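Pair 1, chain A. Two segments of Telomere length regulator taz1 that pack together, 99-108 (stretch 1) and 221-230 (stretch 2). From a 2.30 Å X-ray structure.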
# COMPACT_ATOMS: atom_id res chain seq x y z
N LYS A 99 -9.29 -5.92 -4.12
CA LYS A 99 -9.06 -5.41 -2.77
C LYS A 99 -8.37 -6.46 -1.91
O LYS A 99 -7.52 -6.13 -1.10
CB LYS A 99 -10.36 -5.02 -2.10
CG LYS A 99 -11.15 -3.99 -2.86
CD LYS A 99 -10.81 -2.59 -2.44
CE LYS A 99 -11.73 -1.61 -3.15
NZ LYS A 99 -11.47 -0.21 -2.75
N SER A 100 -8.73 -7.72 -2.10
CA SER A 100 -8.11 -8.80 -1.35
C SER A 100 -6.63 -8.93 -1.70
O SER A 100 -5.79 -9.02 -0.80
CB SER A 100 -8.82 -10.14 -1.59
OG SER A 100 -10.14 -10.11 -1.06
N ILE A 101 -6.30 -8.95 -2.98
CA ILE A 101 -4.91 -9.07 -3.42
C ILE A 101 -4.06 -7.91 -2.86
O ILE A 101 -2.95 -8.11 -2.35
CB ILE A 101 -4.81 -9.08 -4.96
CG1 ILE A 101 -5.59 -10.26 -5.54
CG2 ILE A 101 -3.36 -9.15 -5.41
CD1 ILE A 101 -6.32 -9.92 -6.82
N GLN A 102 -4.60 -6.71 -2.93
CA GLN A 102 -3.89 -5.54 -2.44
C GLN A 102 -3.64 -5.64 -0.91
O GLN A 102 -2.55 -5.30 -0.43
CB GLN A 102 -4.67 -4.28 -2.80
CG GLN A 102 -4.07 -2.99 -2.32
CD GLN A 102 -5.03 -1.83 -2.49
OE1 GLN A 102 -6.04 -1.76 -1.80
NE2 GLN A 102 -4.73 -0.93 -3.42
N PHE A 103 -4.64 -6.12 -0.18
CA PHE A 103 -4.55 -6.36 1.27
C PHE A 103 -3.32 -7.20 1.56
O PHE A 103 -2.46 -6.82 2.37
CB PHE A 103 -5.78 -7.12 1.75
CG PHE A 103 -6.13 -6.89 3.20
CD1 PHE A 103 -7.32 -6.28 3.54
CD2 PHE A 103 -5.27 -7.30 4.21
CE1 PHE A 103 -7.65 -6.06 4.86
CE2 PHE A 103 -5.59 -7.08 5.53
CZ PHE A 103 -6.78 -6.46 5.86
N PHE A 104 -3.23 -8.34 0.88
CA PHE A 104 -2.08 -9.22 1.03
C PHE A 104 -0.78 -8.49 0.78
O PHE A 104 0.17 -8.63 1.54
CB PHE A 104 -2.18 -10.44 0.10
CG PHE A 104 -0.92 -11.26 0.05
CD1 PHE A 104 -0.65 -12.18 1.05
CD2 PHE A 104 0.01 -11.07 -0.95
CE1 PHE A 104 0.51 -12.92 1.02
CE2 PHE A 104 1.17 -11.80 -0.97
CZ PHE A 104 1.43 -12.73 0.01
N THR A 105 -0.74 -7.71 -0.30
CA THR A 105 0.49 -7.01 -0.65
C THR A 105 0.81 -5.95 0.40
O THR A 105 1.98 -5.69 0.69
CB THR A 105 0.44 -6.42 -2.07
OG1 THR A 105 -0.65 -5.50 -2.19
CG2 THR A 105 0.26 -7.54 -3.09
N GLY A 106 -0.22 -5.35 0.99
CA GLY A 106 -0.02 -4.45 2.11
C GLY A 106 0.52 -5.15 3.36
O GLY A 106 1.58 -4.76 3.86
N LEU A 107 -0.18 -6.18 3.83
CA LEU A 107 0.14 -6.90 5.09
C LEU A 107 1.57 -7.39 5.16
O LEU A 107 2.25 -7.16 6.14
CB LEU A 107 -0.77 -8.11 5.24
CG LEU A 107 -1.73 -8.34 6.40
CD1 LEU A 107 -1.95 -9.86 6.55
CD2 LEU A 107 -1.27 -7.71 7.70
N ILE A 108 2.04 -8.08 4.12
CA ILE A 108 3.38 -8.67 4.15
C ILE A 108 4.49 -7.63 4.05
O ILE A 108 5.66 -7.94 4.31
CB ILE A 108 3.61 -9.69 3.00
CG1 ILE A 108 3.70 -8.99 1.64
CG2 ILE A 108 2.53 -10.74 2.95
CD1 ILE A 108 3.96 -9.94 0.51
N VAL A 221 -2.50 -0.44 10.36
CA VAL A 221 -2.40 -0.85 8.95
C VAL A 221 -3.55 -1.79 8.62
O VAL A 221 -4.32 -1.55 7.69
CB VAL A 221 -1.04 -1.53 8.64
CG1 VAL A 221 -1.07 -2.18 7.27
CG2 VAL A 221 0.06 -0.51 8.70
N ILE A 222 -3.67 -2.85 9.42
CA ILE A 222 -4.75 -3.82 9.25
C ILE A 222 -6.09 -3.13 9.23
O ILE A 222 -6.91 -3.38 8.36
CB ILE A 222 -4.74 -4.87 10.38
CG1 ILE A 222 -3.56 -5.82 10.19
CG2 ILE A 222 -6.06 -5.63 10.39
CD1 ILE A 222 -3.24 -6.64 11.40
N HIS A 223 -6.30 -2.24 10.19
CA HIS A 223 -7.54 -1.49 10.23
C HIS A 223 -7.77 -0.79 8.89
O HIS A 223 -8.84 -0.91 8.30
CB HIS A 223 -7.53 -0.46 11.36
CG HIS A 223 -8.89 0.07 11.71
ND1 HIS A 223 -9.57 0.97 10.91
CD2 HIS A 223 -9.68 -0.16 12.78
CE1 HIS A 223 -10.73 1.26 11.47
NE2 HIS A 223 -10.83 0.58 12.60
N PHE A 224 -6.75 -0.07 8.43
CA PHE A 224 -6.87 0.75 7.22
C PHE A 224 -7.13 -0.07 5.97
O PHE A 224 -7.95 0.32 5.14
CB PHE A 224 -5.63 1.61 7.02
CG PHE A 224 -5.64 2.38 5.73
CD1 PHE A 224 -6.37 3.54 5.61
CD2 PHE A 224 -4.91 1.94 4.64
CE1 PHE A 224 -6.37 4.24 4.43
CE2 PHE A 224 -4.92 2.64 3.46
CZ PHE A 224 -5.65 3.79 3.35
N LEU A 225 -6.44 -1.19 5.83
CA LEU A 225 -6.65 -2.08 4.70
C LEU A 225 -8.04 -2.71 4.76
O LEU A 225 -8.55 -3.20 3.76
CB LEU A 225 -5.59 -3.19 4.67
CG LEU A 225 -4.10 -2.83 4.62
CD1 LEU A 225 -3.23 -4.08 4.46
CD2 LEU A 225 -3.80 -1.84 3.52
N LEU A 226 -8.64 -2.72 5.95
CA LEU A 226 -9.98 -3.27 6.10
C LEU A 226 -11.05 -2.28 5.67
O LEU A 226 -11.97 -2.65 4.95
CB LEU A 226 -10.23 -3.73 7.54
CG LEU A 226 -9.63 -5.08 7.95
CD1 LEU A 226 -9.77 -5.29 9.45
CD2 LEU A 226 -10.30 -6.20 7.20
N GLU A 227 -10.94 -1.02 6.12
CA GLU A 227 -11.82 0.05 5.64
C GLU A 227 -11.80 0.12 4.12
O GLU A 227 -12.85 0.18 3.48
CB GLU A 227 -11.37 1.42 6.14
CG GLU A 227 -11.13 1.55 7.62
CD GLU A 227 -10.65 2.94 7.98
OE1 GLU A 227 -11.16 3.92 7.38
OE2 GLU A 227 -9.75 3.06 8.83
N PHE A 228 -10.59 0.13 3.56
CA PHE A 228 -10.38 0.15 2.12
C PHE A 228 -11.19 -0.99 1.51
O PHE A 228 -11.88 -0.80 0.51
CB PHE A 228 -8.88 0.00 1.82
CG PHE A 228 -8.43 0.52 0.45
CD1 PHE A 228 -7.12 0.92 0.26
CD2 PHE A 228 -9.30 0.59 -0.63
CE1 PHE A 228 -6.68 1.38 -0.98
CE2 PHE A 228 -8.86 1.05 -1.88
CZ PHE A 228 -7.55 1.44 -2.04
N LYS A 229 -11.14 -2.16 2.14
CA LYS A 229 -11.74 -3.39 1.59
C LYS A 229 -13.28 -3.37 1.51
O LYS A 229 -13.87 -4.18 0.80
CB LYS A 229 -11.26 -4.63 2.35
CG LYS A 229 -11.30 -5.93 1.53
CD LYS A 229 -10.63 -7.11 2.23
CE LYS A 229 -11.52 -7.73 3.30
NZ LYS A 229 -10.94 -9.00 3.83
N ASN A 230 -13.92 -2.45 2.23
CA ASN A 230 -15.36 -2.29 2.05
C ASN A 230 -15.75 -0.92 1.48
O ASN A 230 -16.82 -0.39 1.76
CB ASN A 230 -16.16 -2.67 3.31
CG ASN A 230 -15.86 -1.77 4.49
OD1 ASN A 230 -14.88 -1.03 4.49
ND2 ASN A 230 -16.70 -1.84 5.51

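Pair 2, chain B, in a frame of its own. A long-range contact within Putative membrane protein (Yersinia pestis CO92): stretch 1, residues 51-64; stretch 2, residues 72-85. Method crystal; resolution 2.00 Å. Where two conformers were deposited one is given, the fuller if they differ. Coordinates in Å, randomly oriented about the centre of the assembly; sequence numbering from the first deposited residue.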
# COMPACT_ATOMS: atom_id res chain seq x y z
N VAL B 51 -5.60 -5.51 7.47
CA VAL B 51 -4.92 -4.23 7.62
C VAL B 51 -3.52 -4.30 7.02
O VAL B 51 -3.04 -3.33 6.41
CB VAL B 51 -4.89 -3.84 9.11
CG1 VAL B 51 -4.13 -2.55 9.31
CG2 VAL B 51 -6.32 -3.73 9.64
N ARG B 52 -2.85 -5.44 7.16
CA ARG B 52 -1.51 -5.58 6.59
C ARG B 52 -1.55 -5.52 5.07
O ARG B 52 -0.65 -4.94 4.44
CB ARG B 52 -0.86 -6.87 7.08
CG ARG B 52 -0.73 -6.94 8.61
CD ARG B 52 -0.22 -8.29 9.10
NE ARG B 52 1.23 -8.31 9.26
CZ ARG B 52 2.06 -8.97 8.45
NH1 ARG B 52 1.58 -9.67 7.43
NH2 ARG B 52 3.37 -8.93 8.67
N LYS B 53 -2.59 -6.09 4.45
CA LYS B 53 -2.77 -5.94 3.02
C LYS B 53 -2.87 -4.46 2.64
O LYS B 53 -2.30 -4.03 1.62
CB LYS B 53 -4.01 -6.69 2.56
CG LYS B 53 -3.89 -8.21 2.65
CD LYS B 53 -3.72 -8.83 1.27
CE LYS B 53 -3.77 -10.36 1.31
NZ LYS B 53 -2.44 -10.98 1.63
N ALA B 54 -3.57 -3.67 3.45
CA ALA B 54 -3.72 -2.25 3.16
C ALA B 54 -2.38 -1.53 3.23
O ALA B 54 -2.19 -0.52 2.54
CB ALA B 54 -4.71 -1.63 4.14
N ALA B 55 -1.44 -2.04 4.03
CA ALA B 55 -0.11 -1.44 4.08
C ALA B 55 0.55 -1.48 2.71
O ALA B 55 1.26 -0.55 2.32
CB ALA B 55 0.75 -2.15 5.11
N TYR B 56 0.32 -2.55 1.95
CA TYR B 56 0.92 -2.63 0.63
C TYR B 56 0.28 -1.66 -0.36
O TYR B 56 0.95 -1.23 -1.31
CB TYR B 56 0.83 -4.07 0.10
CG TYR B 56 1.73 -5.01 0.84
CD1 TYR B 56 3.10 -5.04 0.60
CD2 TYR B 56 1.22 -5.88 1.80
CE1 TYR B 56 3.94 -5.92 1.28
CE2 TYR B 56 2.04 -6.76 2.47
CZ TYR B 56 3.40 -6.78 2.21
OH TYR B 56 4.20 -7.66 2.90
N LEU B 57 -1.00 -1.31 -0.18
CA LEU B 57 -1.61 -0.29 -1.03
C LEU B 57 -1.02 1.09 -0.73
O LEU B 57 -0.82 1.89 -1.65
CB LEU B 57 -3.13 -0.25 -0.84
CG LEU B 57 -3.95 -1.31 -1.57
CD1 LEU B 57 -5.40 -1.08 -1.25
CD2 LEU B 57 -3.72 -1.25 -3.05
N VAL B 58 -0.80 1.38 0.55
CA VAL B 58 -0.10 2.60 0.94
C VAL B 58 1.26 2.68 0.26
O VAL B 58 1.63 3.70 -0.34
CB VAL B 58 0.03 2.66 2.48
CG1 VAL B 58 0.88 3.85 2.92
CG2 VAL B 58 -1.36 2.74 3.11
N PHE B 59 2.03 1.59 0.32
CA PHE B 59 3.33 1.54 -0.35
C PHE B 59 3.19 1.81 -1.85
O PHE B 59 3.88 2.68 -2.40
CB PHE B 59 3.97 0.17 -0.10
CG PHE B 59 5.25 -0.07 -0.87
CD1 PHE B 59 5.22 -0.63 -2.15
CD2 PHE B 59 6.48 0.24 -0.30
CE1 PHE B 59 6.39 -0.84 -2.86
CE2 PHE B 59 7.66 0.02 -1.00
CZ PHE B 59 7.61 -0.53 -2.29
N ILE B 60 2.31 1.08 -2.53
CA ILE B 60 2.16 1.26 -3.98
C ILE B 60 1.76 2.69 -4.31
O ILE B 60 2.30 3.30 -5.24
CB ILE B 60 1.14 0.25 -4.54
CG1 ILE B 60 1.74 -1.17 -4.54
CG2 ILE B 60 0.66 0.71 -5.94
CD1 ILE B 60 0.74 -2.27 -4.87
N TYR B 61 0.83 3.26 -3.54
CA TYR B 61 0.38 4.63 -3.82
C TYR B 61 1.53 5.61 -3.71
O TYR B 61 1.75 6.43 -4.61
CB TYR B 61 -0.76 5.03 -2.87
CG TYR B 61 -1.16 6.49 -3.04
CD1 TYR B 61 -1.96 6.90 -4.12
CD2 TYR B 61 -0.70 7.47 -2.15
CE1 TYR B 61 -2.30 8.24 -4.29
CE2 TYR B 61 -1.05 8.81 -2.32
CZ TYR B 61 -1.85 9.19 -3.39
OH TYR B 61 -2.18 10.51 -3.55
N HIS B 62 2.28 5.56 -2.61
CA HIS B 62 3.33 6.56 -2.42
C HIS B 62 4.56 6.30 -3.29
O HIS B 62 5.34 7.23 -3.51
CB HIS B 62 3.70 6.65 -0.94
CG HIS B 62 2.62 7.30 -0.13
ND1 HIS B 62 2.37 8.66 -0.21
CD2 HIS B 62 1.67 6.78 0.67
CE1 HIS B 62 1.33 8.95 0.57
NE2 HIS B 62 0.89 7.83 1.11
N THR B 63 4.73 5.09 -3.83
CA THR B 63 5.88 4.86 -4.70
C THR B 63 5.46 4.86 -6.17
O THR B 63 5.61 5.89 -6.84
CB THR B 63 6.60 3.56 -4.33
OG1 THR B 63 5.72 2.43 -4.47
CG2 THR B 63 7.14 3.63 -2.86
N PHE B 64 4.94 3.74 -6.69
CA PHE B 64 4.61 3.68 -8.12
C PHE B 64 3.70 4.83 -8.55
O PHE B 64 3.92 5.45 -9.60
CB PHE B 64 3.92 2.36 -8.46
CG PHE B 64 3.50 2.26 -9.91
CD1 PHE B 64 4.45 2.02 -10.91
CD2 PHE B 64 2.17 2.41 -10.28
CE1 PHE B 64 4.07 1.92 -12.24
CE2 PHE B 64 1.78 2.31 -11.62
CZ PHE B 64 2.72 2.08 -12.60
N ASN B 72 12.80 7.41 -2.70
CA ASN B 72 11.48 7.33 -2.07
C ASN B 72 11.07 5.88 -1.86
O ASN B 72 10.46 5.54 -0.83
CB ASN B 72 10.45 8.08 -2.91
CG ASN B 72 9.12 8.26 -2.18
OD1 ASN B 72 9.06 8.84 -1.10
ND2 ASN B 72 8.05 7.74 -2.77
N VAL B 73 11.42 4.99 -2.79
CA VAL B 73 11.06 3.58 -2.63
C VAL B 73 11.76 3.00 -1.41
O VAL B 73 11.17 2.24 -0.63
CB VAL B 73 11.37 2.79 -3.92
CG1 VAL B 73 11.26 1.29 -3.67
CG2 VAL B 73 10.39 3.18 -5.04
N GLU B 74 13.03 3.36 -1.22
CA GLU B 74 13.77 2.89 -0.05
C GLU B 74 13.12 3.38 1.24
O GLU B 74 13.00 2.62 2.22
CB GLU B 74 15.23 3.35 -0.13
CG GLU B 74 16.06 2.97 1.08
CD GLU B 74 17.54 3.21 0.88
OE1 GLU B 74 18.00 3.18 -0.29
OE2 GLU B 74 18.24 3.44 1.88
N LEU B 75 12.68 4.64 1.25
CA LEU B 75 11.95 5.20 2.39
C LEU B 75 10.75 4.34 2.76
O LEU B 75 10.57 3.96 3.92
CB LEU B 75 11.52 6.62 2.02
CG LEU B 75 10.92 7.54 3.05
CD1 LEU B 75 11.14 8.99 2.60
CD2 LEU B 75 9.43 7.24 3.25
N TRP B 76 9.87 4.06 1.78
CA TRP B 76 8.64 3.33 2.07
C TRP B 76 8.90 1.85 2.35
O TRP B 76 8.20 1.24 3.17
CB TRP B 76 7.63 3.52 0.93
CG TRP B 76 7.04 4.89 1.05
CD1 TRP B 76 7.44 6.03 0.39
CD2 TRP B 76 6.00 5.29 1.94
NE1 TRP B 76 6.66 7.11 0.81
CE2 TRP B 76 5.79 6.67 1.77
CE3 TRP B 76 5.22 4.59 2.88
CZ2 TRP B 76 4.82 7.37 2.48
CZ3 TRP B 76 4.25 5.30 3.59
CH2 TRP B 76 4.07 6.67 3.39
N ARG B 77 9.92 1.27 1.71
CA ARG B 77 10.28 -0.11 2.02
C ARG B 77 10.71 -0.25 3.48
O ARG B 77 10.36 -1.23 4.16
CB ARG B 77 11.40 -0.57 1.07
CG ARG B 77 11.91 -1.97 1.37
CD ARG B 77 13.04 -2.43 0.39
NE ARG B 77 13.44 -3.81 0.67
CZ ARG B 77 14.40 -4.16 1.51
NH1 ARG B 77 15.12 -3.23 2.13
NH2 ARG B 77 14.67 -5.44 1.71
N ASN B 78 11.48 0.71 3.98
CA ASN B 78 11.91 0.65 5.37
C ASN B 78 10.73 0.84 6.31
O ASN B 78 10.75 0.32 7.44
CB ASN B 78 12.98 1.71 5.65
CG ASN B 78 14.32 1.36 5.01
OD1 ASN B 78 14.58 0.20 4.69
ND2 ASN B 78 15.18 2.37 4.84
N THR B 79 9.70 1.57 5.88
CA THR B 79 8.49 1.71 6.69
C THR B 79 7.78 0.36 6.84
O THR B 79 7.35 -0.01 7.94
CB THR B 79 7.57 2.79 6.08
OG1 THR B 79 8.31 4.01 5.96
CG2 THR B 79 6.36 3.09 6.96
N LEU B 80 7.68 -0.42 5.75
CA LEU B 80 7.15 -1.78 5.87
C LEU B 80 8.00 -2.60 6.83
O LEU B 80 7.47 -3.26 7.73
CB LEU B 80 7.11 -2.47 4.51
CG LEU B 80 6.14 -1.97 3.46
CD1 LEU B 80 6.27 -2.86 2.21
CD2 LEU B 80 4.75 -2.02 4.03
N ILE B 81 9.32 -2.55 6.66
CA ILE B 81 10.20 -3.38 7.47
C ILE B 81 10.08 -3.00 8.95
O ILE B 81 10.02 -3.87 9.82
CB ILE B 81 11.65 -3.26 6.97
CG1 ILE B 81 11.81 -3.97 5.62
CG2 ILE B 81 12.63 -3.83 7.98
CD1 ILE B 81 13.18 -3.77 4.98
N ARG B 82 10.01 -1.70 9.24
CA ARG B 82 9.88 -1.25 10.63
C ARG B 82 8.54 -1.66 11.25
O ARG B 82 8.43 -1.72 12.48
CB ARG B 82 10.05 0.27 10.71
CG ARG B 82 11.48 0.68 11.06
CD ARG B 82 11.65 2.19 11.20
NE ARG B 82 12.03 2.81 9.94
CZ ARG B 82 11.21 3.51 9.17
NH1 ARG B 82 9.96 3.70 9.53
NH2 ARG B 82 11.65 4.02 8.04
N ALA B 83 7.53 -1.94 10.43
CA ALA B 83 6.25 -2.46 10.90
C ALA B 83 6.20 -3.98 10.91
O ALA B 83 5.11 -4.54 11.09
CB ALA B 83 5.11 -1.95 10.01
N GLN B 84 7.33 -4.66 10.69
CA GLN B 84 7.39 -6.13 10.67
C GLN B 84 6.52 -6.70 9.56
O GLN B 84 5.91 -7.76 9.72
CB GLN B 84 6.97 -6.73 12.02
CG GLN B 84 7.59 -6.05 13.21
CD GLN B 84 9.08 -6.27 13.29
OE1 GLN B 84 9.54 -7.37 13.62
NE2 GLN B 84 9.85 -5.24 12.98
N ILE B 85 6.44 -5.98 8.45
CA ILE B 85 5.71 -6.40 7.27
C ILE B 85 6.74 -6.76 6.20
O ILE B 85 7.69 -6.00 5.98
CB ILE B 85 4.76 -5.30 6.78
CG1 ILE B 85 3.63 -5.11 7.79
CG2 ILE B 85 4.19 -5.64 5.42
CD1 ILE B 85 2.77 -3.96 7.46

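The sharpest difference lies where Gly A106 of pair 1 matches His B62 of pair 2. In pair 1 the position has no side chain, and the facing residue, Leu A225, uses the space: its CD1 comes within 4.0 Å of Gly A106 CA, and a CB built on the glycine would lie only 2.8 Å from Leu A225 CD1, a clash. In pair 2 the same position carries an imidazole, and Trp B76, the counterpart of Leu A225, presents a flat surface to it. The His B62 ring and the six-membered ring of Trp B76 form an offset stack, with centroids 4.4 Å apart and planes at 6°, while His B62 CB lies over the five-membered ring of Trp B76, 3.6 Å from its centroid. A branched leucine thus fits against bare backbone, whereas a planar indole accommodates a planar neighbour.

These solutions occupy nearly the same frame. Each pair sets two helices antiparallel, at 169° in pair 1 and 168° in pair 2, with axes approaching to 9.9 and 9.3 Å; fourteen central residues superpose with an RMSD of 0.5 Å.

The closest match of side chains is Phe A103 with Phe B59, their centres 0.6 Å apart. In both, the CA-to-CB bond points sideways, chi1 is t, and the end of the side chain comes nearer the other helix. A long, flat, apolar side chain suits this. Both rings meet the same four positions, filled by different residues: Ile A222, Leu A225, Leu A226 and Lys A229, or Val B73, Trp B76, Arg B77 and Leu B80. Leu A225 CB lies over the Phe A103 face, 3.6 Å from the ring centroid; Arg B77 N lies at the Phe B59 edge, 3.7 Å from Phe B59 CE2. Trp B76 is itself a knob among Val B58, Phe B59, His B62 and Thr B63.

At Lys A229 and its match Leu B80, the lysine's aliphatic stem does apolar work, its CD 3.7 Å from Phe A103 CD1; Leu B80 CD1 lies 4.0 Å from Phe B59 CD2.

Facing Lys A229 is Lys A99, matched more loosely by Ala B55. Its long chain carries NZ to the Phe A228 ring edge, with a weak hydrogen bond from Lys A99 NZ to Phe A228 O at 3.3 Å. Small Ala B55 offers just CB, 4.1 Å from Leu B80 CD2. Extended Gln A102 brings OE1 over the Phe A228 ring, 3.3 Å from Phe A228 CE1; its match, compact Val B58, suffices because the broad indole reaches across, Val B58 CG1 meeting Trp B76 CZ3 at 3.7 Å.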